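Local coordinates for high-affinity zinc uptake system protein znuA (Streptococcus suis, PDB 3MFQ), which binds zinc between its two lobes and probably serves as the solute-binding protein of an ABC-type metal uptake system, at residues Glu99-His104 with Phe173-Ala178; Phe105-Pro110 with Ile267-His272; Leu166-Asp171 with Phe182-Pro187. One frame throughout, in Å; residues are numbered along the deposited sequence.

Interaction 1 of 3, residues Glu99-His104 with Phe173-Ala178; sequences EIVDPH and FNYFAA. With ZN (zinc ion), chain D.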
loop_
_atom_site.group_PDB
_atom_site.type_symbol
_atom_site.label_atom_id
_atom_site.label_comp_id
_atom_site.label_asym_id
_atom_site.label_seq_id
_atom_site.Cartn_x
_atom_site.Cartn_y
_atom_site.Cartn_z
ATOM N N GLU A 99 -15.966 7.023 -11.981
ATOM C CA GLU A 99 -14.563 6.857 -12.335
ATOM C C GLU A 99 -13.828 6.790 -11.007
ATOM O O GLU A 99 -13.516 7.817 -10.403
ATOM C CB GLU A 99 -14.068 8.040 -13.165
ATOM C CG GLU A 99 -13.912 7.737 -14.645
ATOM C CD GLU A 99 -12.718 8.440 -15.262
ATOM O OE1 GLU A 99 -12.660 8.536 -16.505
ATOM O OE2 GLU A 99 -11.838 8.896 -14.502
ATOM N N ILE A 100 -13.575 5.572 -10.549
ATOM C CA ILE A 100 -13.240 5.316 -9.156
ATOM C C ILE A 100 -11.717 5.404 -9.166
ATOM O O ILE A 100 -11.065 4.890 -10.073
ATOM C CB ILE A 100 -13.695 3.963 -8.575
ATOM C CG1 ILE A 100 -15.194 4.002 -8.279
ATOM C CG2 ILE A 100 -12.920 3.620 -7.314
ATOM C CD1 ILE A 100 -15.611 5.185 -7.430
ATOM N N VAL A 101 -11.155 6.061 -8.156
ATOM C CA VAL A 101 -9.708 6.224 -8.052
ATOM C C VAL A 101 -9.058 5.065 -7.298
ATOM O O VAL A 101 -9.622 4.540 -6.339
ATOM C CB VAL A 101 -9.341 7.555 -7.358
ATOM C CG1 VAL A 101 -9.941 7.614 -5.962
ATOM C CG2 VAL A 101 -7.833 7.734 -7.302
ATOM N N ASP A 102 -7.871 4.666 -7.747
ATOM C CA ASP A 102 -7.089 3.635 -7.075
ATOM C C ASP A 102 -6.219 4.280 -5.996
ATOM O O ASP A 102 -5.353 5.100 -6.297
ATOM C CB ASP A 102 -6.224 2.880 -8.090
ATOM C CG ASP A 102 -5.455 1.729 -7.468
ATOM O OD1 ASP A 102 -5.344 1.684 -6.226
ATOM O OD2 ASP A 102 -4.955 0.867 -8.224
ATOM N N PRO A 103 -6.455 3.910 -4.729
ATOM C CA PRO A 103 -5.797 4.539 -3.577
ATOM C C PRO A 103 -4.360 4.074 -3.346
ATOM O O PRO A 103 -3.621 4.742 -2.623
ATOM C CB PRO A 103 -6.675 4.102 -2.402
ATOM C CG PRO A 103 -7.246 2.796 -2.831
ATOM C CD PRO A 103 -7.432 2.886 -4.319
ATOM N N HIS A 104 -3.972 2.956 -3.949
ATOM C CA HIS A 104 -2.671 2.353 -3.680
ATOM C C HIS A 104 -1.529 3.078 -4.385
ATOM O O HIS A 104 -0.777 2.470 -5.143
ATOM C CB HIS A 104 -2.679 0.881 -4.092
ATOM C CG HIS A 104 -3.854 0.117 -3.565
ATOM N ND1 HIS A 104 -4.996 -0.092 -4.306
ATOM C CD2 HIS A 104 -4.064 -0.481 -2.372
ATOM C CE1 HIS A 104 -5.860 -0.792 -3.593
ATOM N NE2 HIS A 104 -5.318 -1.040 -2.413
ATOM N N PHE A 173 -1.776 -3.167 -6.817
ATOM C CA PHE A 173 -0.433 -2.977 -7.351
ATOM C C PHE A 173 -0.442 -2.366 -8.747
ATOM O O PHE A 173 0.508 -2.539 -9.510
ATOM C CB PHE A 173 0.324 -4.304 -7.370
ATOM C CG PHE A 173 0.504 -4.920 -6.011
ATOM C CD1 PHE A 173 -0.423 -5.822 -5.517
ATOM C CD2 PHE A 173 1.601 -4.599 -5.227
ATOM C CE1 PHE A 173 -0.259 -6.391 -4.266
ATOM C CE2 PHE A 173 1.770 -5.167 -3.977
ATOM C CZ PHE A 173 0.838 -6.062 -3.496
ATOM N N ASN A 174 -1.515 -1.655 -9.075
ATOM C CA ASN A 174 -1.608 -0.972 -10.361
ATOM C C ASN A 174 -0.511 0.064 -10.516
ATOM O O ASN A 174 0.074 0.210 -11.588
ATOM C CB ASN A 174 -2.970 -0.303 -10.523
ATOM C CG ASN A 174 -4.051 -1.279 -10.928
ATOM O OD1 ASN A 174 -3.809 -2.198 -11.708
ATOM N ND2 ASN A 174 -5.255 -1.080 -10.406
ATOM N N TYR A 175 -0.242 0.791 -9.439
ATOM C CA TYR A 175 0.808 1.797 -9.455
ATOM C C TYR A 175 2.171 1.123 -9.549
ATOM O O TYR A 175 3.100 1.656 -10.156
ATOM C CB TYR A 175 0.722 2.679 -8.211
ATOM C CG TYR A 175 -0.488 3.587 -8.195
ATOM C CD1 TYR A 175 -0.420 4.877 -8.704
ATOM C CD2 TYR A 175 -1.702 3.151 -7.678
ATOM C CE1 TYR A 175 -1.523 5.711 -8.693
ATOM C CE2 TYR A 175 -2.810 3.979 -7.661
ATOM C CZ TYR A 175 -2.715 5.258 -8.170
ATOM O OH TYR A 175 -3.813 6.085 -8.159
ATOM N N PHE A 176 2.280 -0.056 -8.948
ATOM C CA PHE A 176 3.513 -0.821 -8.996
ATOM C C PHE A 176 3.769 -1.317 -10.411
ATOM O O PHE A 176 4.822 -1.058 -10.993
ATOM C CB PHE A 176 3.445 -2.007 -8.038
ATOM C CG PHE A 176 4.608 -2.944 -8.161
ATOM C CD1 PHE A 176 5.766 -2.730 -7.435
ATOM C CD2 PHE A 176 4.548 -4.032 -9.012
ATOM C CE1 PHE A 176 6.838 -3.587 -7.550
ATOM C CE2 PHE A 176 5.618 -4.892 -9.131
ATOM C CZ PHE A 176 6.766 -4.670 -8.400
ATOM N N ALA A 177 2.794 -2.034 -10.954
ATOM C CA ALA A 177 2.897 -2.587 -12.296
ATOM C C ALA A 177 3.211 -1.499 -13.313
ATOM O O ALA A 177 4.016 -1.696 -14.222
ATOM C CB ALA A 177 1.612 -3.301 -12.668
ATOM N N ALA A 178 2.568 -0.349 -13.151
ATOM C CA ALA A 178 2.753 0.766 -14.065
ATOM C C ALA A 178 4.176 1.300 -14.001
ATOM O O ALA A 178 4.683 1.852 -14.974
ATOM C CB ALA A 178 1.760 1.871 -13.753
HETATM ZN ZN ZN D . -6.145 -2.394 -0.933
HETATM O O HOH W 1 -0.705 0.153 -6.463
#
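P103 lays its CG against one face of the H104 imidazole, toward the rim, while D102 CG lies at the edge of that ring, in its plane. The Y175 ring is met at its edge: D102 O lies near the ring plane by the hydroxyl, and a water also lies in plane. D102 is the hub. Its CG is anti to the backbone N (chi1 -176°), which sets the carboxylate beside its own carbonyl carbon and forward along the chain, toward H104. There OD1 accepts twice: from H104 ND1 at 2.6 Å, on its syn lone pair and tilted from the imidazole plane, and from H104 N at 2.9 Å, above the carboxylate plane, closing an Asx turn. OD2 turns its anti lone pair to the amide of N174, whose ND2 donates over 2.9 Å with an N-H...O angle of 155°, the two planes nearly perpendicular. Y175 comes tip to tip against D102, its ring turned well out of the carboxylate plane, CE2 3.5 Å from D102 CG, and its OH donates to D102 O at 2.6 Å while also bonding N91. The water bridges once more, donating to H104 O and accepting from Y175 N. The ND1 bond sets the rotation of the imidazole, the bond to H104 N holds the backbone, and NE2 is turned to zinc at 2.2 Å; the carboxylate probably makes NE2 a better electron donor. H41, H170 and D254 complete the metal site. Here a second-shell aspartate orients a first-shell zinc ligand through a His-carboxylate hydrogen bond.

Interaction 2 of 3, residues Phe105-Pro110 with Ile267-His272; sequences FWFSIP and IDMYKH
This is aromatic packing deep in the protein, between the turn that leads into helix 109-123 and the side of the long C-terminal helix 266-281. F107 and Y270 make a T-shaped pair: the edge of F107 points at the face of Y270, with centroids 5.8 Å apart and planes at 75°. The nearest carbons are F107 CD1 and Y270 CE2, 4.1 Å apart. W106, the preceding residue, sets its CD1 over the centre of one face of the F107 ring, so the phenyl group is held by its own neighbour as well as by the helix. On the flank of the F107 ring, CE1 comes 4.1 Å from M269 SD, a Met-aromatic contact approached obliquely; the methionine chain leaves the helix with CG anti to the backbone N, then bends at chi2 and chi3 to bring the sulfur round. Y270 reaches across to the turn, its hydroxyl close to F107 O, which lies in the plane of the phenol ring at its edge. I109 crosses this side chain obliquely, placing CG1 4.0 Å from Y270 CE2. S108 holds the N-cap position of helix 109-123, so Y270 arrives just where that helix starts. Around this core, I109 also packs on L148 and H149 of helix 131-156, F107 stacks with F173 and touches F176 of helix 174-179, and M269 rests on F252.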
loop_
_atom_site.group_PDB
_atom_site.type_symbol
_atom_site.label_atom_id
_atom_site.label_comp_id
_atom_site.label_asym_id
_atom_site.label_seq_id
_atom_site.Cartn_x
_atom_site.Cartn_y
_atom_site.Cartn_z
ATOM N N PHE A 105 -1.393 4.370 -4.112
ATOM C CA PHE A 105 -0.408 5.212 -4.785
ATOM C C PHE A 105 1.022 5.002 -4.289
ATOM O O PHE A 105 1.978 5.374 -4.968
ATOM C CB PHE A 105 -0.776 6.679 -4.586
ATOM C CG PHE A 105 -0.662 7.132 -3.163
ATOM C CD1 PHE A 105 -1.742 7.042 -2.306
ATOM C CD2 PHE A 105 0.535 7.627 -2.675
ATOM C CE1 PHE A 105 -1.635 7.450 -0.990
ATOM C CE2 PHE A 105 0.649 8.036 -1.362
ATOM C CZ PHE A 105 -0.438 7.948 -0.518
ATOM N N TRP A 106 1.167 4.425 -3.102
ATOM C CA TRP A 106 2.470 4.362 -2.436
ATOM C C TRP A 106 3.496 3.449 -3.112
ATOM O O TRP A 106 4.689 3.539 -2.826
ATOM C CB TRP A 106 2.310 3.988 -0.957
ATOM C CG TRP A 106 1.440 2.800 -0.731
ATOM C CD1 TRP A 106 1.827 1.494 -0.706
ATOM C CD2 TRP A 106 0.031 2.807 -0.495
ATOM N NE1 TRP A 106 0.744 0.684 -0.470
ATOM C CE2 TRP A 106 -0.372 1.466 -0.336
ATOM C CE3 TRP A 106 -0.931 3.815 -0.400
ATOM C CZ2 TRP A 106 -1.694 1.109 -0.089
ATOM C CZ3 TRP A 106 -2.242 3.458 -0.156
ATOM C CH2 TRP A 106 -2.612 2.116 -0.004
ATOM N N PHE A 107 3.037 2.574 -4.005
ATOM C CA PHE A 107 3.953 1.710 -4.744
ATOM C C PHE A 107 4.554 2.436 -5.946
ATOM O O PHE A 107 5.492 1.948 -6.574
ATOM C CB PHE A 107 3.262 0.415 -5.174
ATOM C CG PHE A 107 2.927 -0.499 -4.031
ATOM C CD1 PHE A 107 3.928 -1.048 -3.248
ATOM C CD2 PHE A 107 1.610 -0.817 -3.744
ATOM C CE1 PHE A 107 3.623 -1.892 -2.194
ATOM C CE2 PHE A 107 1.299 -1.661 -2.691
ATOM C CZ PHE A 107 2.306 -2.198 -1.918
ATOM N N SER A 108 4.005 3.601 -6.267
ATOM C CA SER A 108 4.634 4.491 -7.229
ATOM C C SER A 108 5.557 5.423 -6.464
ATOM O O SER A 108 5.149 6.502 -6.041
ATOM C CB SER A 108 3.590 5.302 -7.996
ATOM O OG SER A 108 4.209 6.252 -8.854
ATOM N N ILE A 109 6.800 4.992 -6.275
ATOM C CA ILE A 109 7.769 5.752 -5.491
ATOM C C ILE A 109 7.696 7.265 -5.716
ATOM O O ILE A 109 7.765 8.035 -4.759
ATOM C CB ILE A 109 9.205 5.238 -5.711
ATOM C CG1 ILE A 109 9.359 3.849 -5.091
ATOM C CG2 ILE A 109 10.215 6.199 -5.112
ATOM C CD1 ILE A 109 10.755 3.290 -5.183
ATOM N N PRO A 110 7.557 7.700 -6.977
ATOM C CA PRO A 110 7.393 9.137 -7.211
ATOM C C PRO A 110 6.225 9.708 -6.406
ATOM O O PRO A 110 6.368 10.729 -5.733
ATOM C CB PRO A 110 7.088 9.208 -8.706
ATOM C CG PRO A 110 7.761 8.020 -9.276
ATOM C CD PRO A 110 7.642 6.943 -8.239
ATOM N N ILE A 267 10.420 1.202 3.312
ATOM C CA ILE A 267 11.436 0.752 2.372
ATOM C C ILE A 267 11.709 -0.739 2.527
ATOM O O ILE A 267 11.946 -1.438 1.543
ATOM C CB ILE A 267 12.748 1.537 2.532
ATOM C CG1 ILE A 267 12.521 3.019 2.236
ATOM C CG2 ILE A 267 13.820 0.975 1.615
ATOM C CD1 ILE A 267 13.781 3.851 2.291
ATOM N N ASP A 268 11.673 -1.224 3.763
ATOM C CA ASP A 268 11.878 -2.644 4.025
ATOM C C ASP A 268 10.684 -3.463 3.551
ATOM O O ASP A 268 10.846 -4.526 2.955
ATOM C CB ASP A 268 12.155 -2.888 5.509
ATOM C CG ASP A 268 13.514 -2.368 5.940
ATOM O OD1 ASP A 268 14.325 -2.018 5.056
ATOM O OD2 ASP A 268 13.774 -2.308 7.159
ATOM N N MET A 269 9.483 -2.960 3.810
ATOM C CA MET A 269 8.276 -3.597 3.310
ATOM C C MET A 269 8.353 -3.708 1.796
ATOM O O MET A 269 7.896 -4.682 1.206
ATOM C CB MET A 269 7.038 -2.797 3.720
ATOM C CG MET A 269 5.737 -3.280 3.096
ATOM S SD MET A 269 5.478 -2.682 1.413
ATOM C CE MET A 269 5.280 -0.927 1.701
ATOM N N TYR A 270 8.942 -2.698 1.170
ATOM C CA TYR A 270 9.064 -2.666 -0.279
ATOM C C TYR A 270 10.011 -3.748 -0.774
ATOM O O TYR A 270 9.676 -4.525 -1.671
ATOM C CB TYR A 270 9.585 -1.305 -0.723
ATOM C CG TYR A 270 8.939 -0.783 -1.975
ATOM C CD1 TYR A 270 9.091 -1.443 -3.184
ATOM C CD2 TYR A 270 8.180 0.381 -1.951
ATOM C CE1 TYR A 270 8.504 -0.966 -4.326
ATOM C CE2 TYR A 270 7.590 0.866 -3.098
ATOM C CZ TYR A 270 7.755 0.188 -4.284
ATOM O OH TYR A 270 7.174 0.656 -5.439
ATOM N N LYS A 271 11.205 -3.780 -0.193
ATOM C CA LYS A 271 12.211 -4.760 -0.573
ATOM C C LYS A 271 11.666 -6.164 -0.373
ATOM O O LYS A 271 11.814 -7.026 -1.237
ATOM C CB LYS A 271 13.486 -4.569 0.249
ATOM C CG LYS A 271 14.176 -3.233 0.030
ATOM C CD LYS A 271 15.449 -3.131 0.856
ATOM C CE LYS A 271 16.138 -1.795 0.643
ATOM N NZ LYS A 271 17.382 -1.680 1.452
ATOM N N HIS A 272 11.034 -6.384 0.773
ATOM C CA HIS A 272 10.414 -7.666 1.079
ATOM C C HIS A 272 9.485 -8.110 -0.044
ATOM O O HIS A 272 9.563 -9.244 -0.519
ATOM C CB HIS A 272 9.638 -7.579 2.391
ATOM C CG HIS A 272 8.774 -8.772 2.662
ATOM N ND1 HIS A 272 9.200 -9.839 3.422
ATOM C CD2 HIS A 272 7.512 -9.064 2.274
ATOM C CE1 HIS A 272 8.235 -10.739 3.492
ATOM N NE2 HIS A 272 7.199 -10.292 2.802
#

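Interaction 3 of 3, residues Leu166-Asp171 with Phe182-Pro187; sequences LVTPHD and FTLYAP. With ZN (zinc ion), chain D.
L166 O is held by one nearly straight bond, from Y185 N at 3.0 Å and nearly along the C=O axis, with L184 CA making a CA-H...O contact beside it. L166 N donates a hydrogen bond to T183 O at 2.8 Å, and farther on T168 N donates to Y185 O over 3.2 Å. Together the three form the ladder of two parallel strands, L166 level with L184 and V167 with Y185. On the L166 face the two leucines lie side by side, pointing the same way, L166 CG 4.1 Å from L184 CD1. L184 also crosses T168 at about a right angle. T168 puts OG1 in the crowded position between backbone N and carbonyl carbon (chi1 63°), from which it donates to H170 O at 2.9 Å, above the carbonyl plane. That bond spans the turn beyond the strand, where A186 CB packs against the H170 backbone. The H170 side chain leaves the backbone away from 182-187 and binds zinc through NE2 at 2.2 Å, while ND1 bonds E219. Backbone bonding thus sets the strand pair and a threonine hydroxyl bridges the turn carrying the ligand; the carboxylate of E219 probably strengthens the imidazole as a donor to zinc.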
loop_
_atom_site.group_PDB
_atom_site.type_symbol
_atom_site.label_atom_id
_atom_site.label_comp_id
_atom_site.label_asym_id
_atom_site.label_seq_id
_atom_site.Cartn_x
_atom_site.Cartn_y
_atom_site.Cartn_z
ATOM N N LEU A 166 1.784 -10.442 -12.233
ATOM C CA LEU A 166 1.571 -10.554 -10.799
ATOM C C LEU A 166 0.114 -10.873 -10.497
ATOM O O LEU A 166 -0.792 -10.255 -11.052
ATOM C CB LEU A 166 1.975 -9.251 -10.111
ATOM C CG LEU A 166 1.890 -9.192 -8.588
ATOM C CD1 LEU A 166 2.772 -10.252 -7.960
ATOM C CD2 LEU A 166 2.289 -7.812 -8.102
ATOM N N VAL A 167 -0.108 -11.843 -9.617
ATOM C CA VAL A 167 -1.460 -12.206 -9.213
ATOM C C VAL A 167 -1.639 -12.017 -7.714
ATOM O O VAL A 167 -0.944 -12.639 -6.912
ATOM C CB VAL A 167 -1.798 -13.657 -9.584
ATOM C CG1 VAL A 167 -3.221 -13.986 -9.165
ATOM C CG2 VAL A 167 -1.615 -13.874 -11.075
ATOM N N THR A 168 -2.578 -11.155 -7.345
ATOM C CA THR A 168 -2.799 -10.815 -5.950
ATOM C C THR A 168 -4.286 -10.886 -5.624
ATOM O O THR A 168 -5.118 -10.863 -6.528
ATOM C CB THR A 168 -2.268 -9.407 -5.643
ATOM O OG1 THR A 168 -2.994 -8.443 -6.414
ATOM C CG2 THR A 168 -0.792 -9.313 -5.990
ATOM N N PRO A 169 -4.621 -10.985 -4.328
ATOM C CA PRO A 169 -6.006 -11.078 -3.848
ATOM C C PRO A 169 -6.896 -9.924 -4.310
ATOM O O PRO A 169 -8.079 -10.142 -4.566
ATOM C CB PRO A 169 -5.846 -11.046 -2.329
ATOM C CG PRO A 169 -4.501 -11.617 -2.092
ATOM C CD PRO A 169 -3.652 -11.136 -3.229
ATOM N N HIS A 170 -6.346 -8.718 -4.407
ATOM C CA HIS A 170 -7.112 -7.595 -4.940
ATOM C C HIS A 170 -6.235 -6.566 -5.645
ATOM O O HIS A 170 -5.014 -6.567 -5.500
ATOM C CB HIS A 170 -7.975 -6.942 -3.854
ATOM C CG HIS A 170 -7.219 -6.039 -2.931
ATOM N ND1 HIS A 170 -6.362 -6.511 -1.960
ATOM C CD2 HIS A 170 -7.210 -4.690 -2.816
ATOM C CE1 HIS A 170 -5.849 -5.492 -1.294
ATOM N NE2 HIS A 170 -6.348 -4.376 -1.794
ATOM N N ASP A 171 -6.874 -5.694 -6.416
ATOM C CA ASP A 171 -6.167 -4.729 -7.249
ATOM C C ASP A 171 -5.487 -3.654 -6.408
ATOM O O ASP A 171 -6.081 -2.619 -6.115
ATOM C CB ASP A 171 -7.143 -4.083 -8.229
ATOM C CG ASP A 171 -6.504 -3.767 -9.561
ATOM O OD1 ASP A 171 -5.256 -3.753 -9.632
ATOM O OD2 ASP A 171 -7.250 -3.537 -10.536
ATOM N N PHE A 182 4.820 -4.077 -15.631
ATOM C CA PHE A 182 4.215 -5.289 -15.098
ATOM C C PHE A 182 2.724 -5.359 -15.389
ATOM O O PHE A 182 2.082 -4.344 -15.646
ATOM C CB PHE A 182 4.442 -5.377 -13.594
ATOM C CG PHE A 182 5.435 -6.420 -13.194
ATOM C CD1 PHE A 182 6.783 -6.119 -13.124
ATOM C CD2 PHE A 182 5.020 -7.703 -12.888
ATOM C CE1 PHE A 182 7.700 -7.078 -12.755
ATOM C CE2 PHE A 182 5.931 -8.668 -12.518
ATOM C CZ PHE A 182 7.273 -8.355 -12.452
ATOM N N THR A 183 2.181 -6.572 -15.336
ATOM C CA THR A 183 0.752 -6.794 -15.523
ATOM C C THR A 183 0.157 -7.435 -14.276
ATOM O O THR A 183 0.642 -8.468 -13.813
ATOM C CB THR A 183 0.477 -7.706 -16.732
ATOM O OG1 THR A 183 0.901 -7.052 -17.934
ATOM C CG2 THR A 183 -1.003 -8.024 -16.831
ATOM N N LEU A 184 -0.892 -6.823 -13.736
ATOM C CA LEU A 184 -1.514 -7.308 -12.507
ATOM C C LEU A 184 -2.938 -7.809 -12.715
ATOM O O LEU A 184 -3.766 -7.132 -13.328
ATOM C CB LEU A 184 -1.515 -6.214 -11.435
ATOM C CG LEU A 184 -2.391 -6.484 -10.207
ATOM C CD1 LEU A 184 -1.803 -7.601 -9.358
ATOM C CD2 LEU A 184 -2.574 -5.222 -9.379
ATOM N N TYR A 185 -3.215 -8.998 -12.192
ATOM C CA TYR A 185 -4.574 -9.521 -12.155
ATOM C C TYR A 185 -4.993 -9.739 -10.707
ATOM O O TYR A 185 -4.167 -10.074 -9.858
ATOM C CB TYR A 185 -4.680 -10.835 -12.929
ATOM C CG TYR A 185 -4.318 -10.725 -14.391
ATOM C CD1 TYR A 185 -3.349 -11.544 -14.949
ATOM C CD2 TYR A 185 -4.942 -9.798 -15.211
ATOM C CE1 TYR A 185 -3.016 -11.448 -16.283
ATOM C CE2 TYR A 185 -4.614 -9.694 -16.546
ATOM C CZ TYR A 185 -3.651 -10.520 -17.075
ATOM O OH TYR A 185 -3.321 -10.418 -18.405
ATOM N N ALA A 186 -6.279 -9.544 -10.431
ATOM C CA ALA A 186 -6.809 -9.730 -9.085
ATOM C C ALA A 186 -8.282 -10.112 -9.127
ATOM O O ALA A 186 -9.070 -9.491 -9.841
ATOM C CB ALA A 186 -6.613 -8.469 -8.263
ATOM N N PRO A 187 -8.658 -11.143 -8.358
ATOM C CA PRO A 187 -10.050 -11.600 -8.306
ATOM C C PRO A 187 -10.949 -10.565 -7.643
ATOM O O PRO A 187 -12.153 -10.785 -7.523
ATOM C CB PRO A 187 -9.970 -12.862 -7.440
ATOM C CG PRO A 187 -8.753 -12.663 -6.603
ATOM C CD PRO A 187 -7.783 -11.945 -7.487
HETATM ZN ZN ZN D . -6.145 -2.394 -0.933
#

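Overall arrangement
Interactions 1 and 3 each supply a histidine to the same zinc, yet differently: in 1 a side-chain network orients it, in 3 it rides on a turn at the end of a backbone-bonded strand pair. They also share one beta-alpha-beta unit, since helix 174-179 of interaction 1 connects strands 165-167 and 183-185 of interaction 3. Interaction 2 continues the chain directly from H104 and is mainly aromatic; all its touching residues are buried. It touches interaction 1 through F105 and S108 against Y175, but stays about 7 Å from interaction 3 at the nearest atoms. Interactions 1 and 2 are buried contacts, whereas interaction 3, only partly buried, lies farthest from the chain centre.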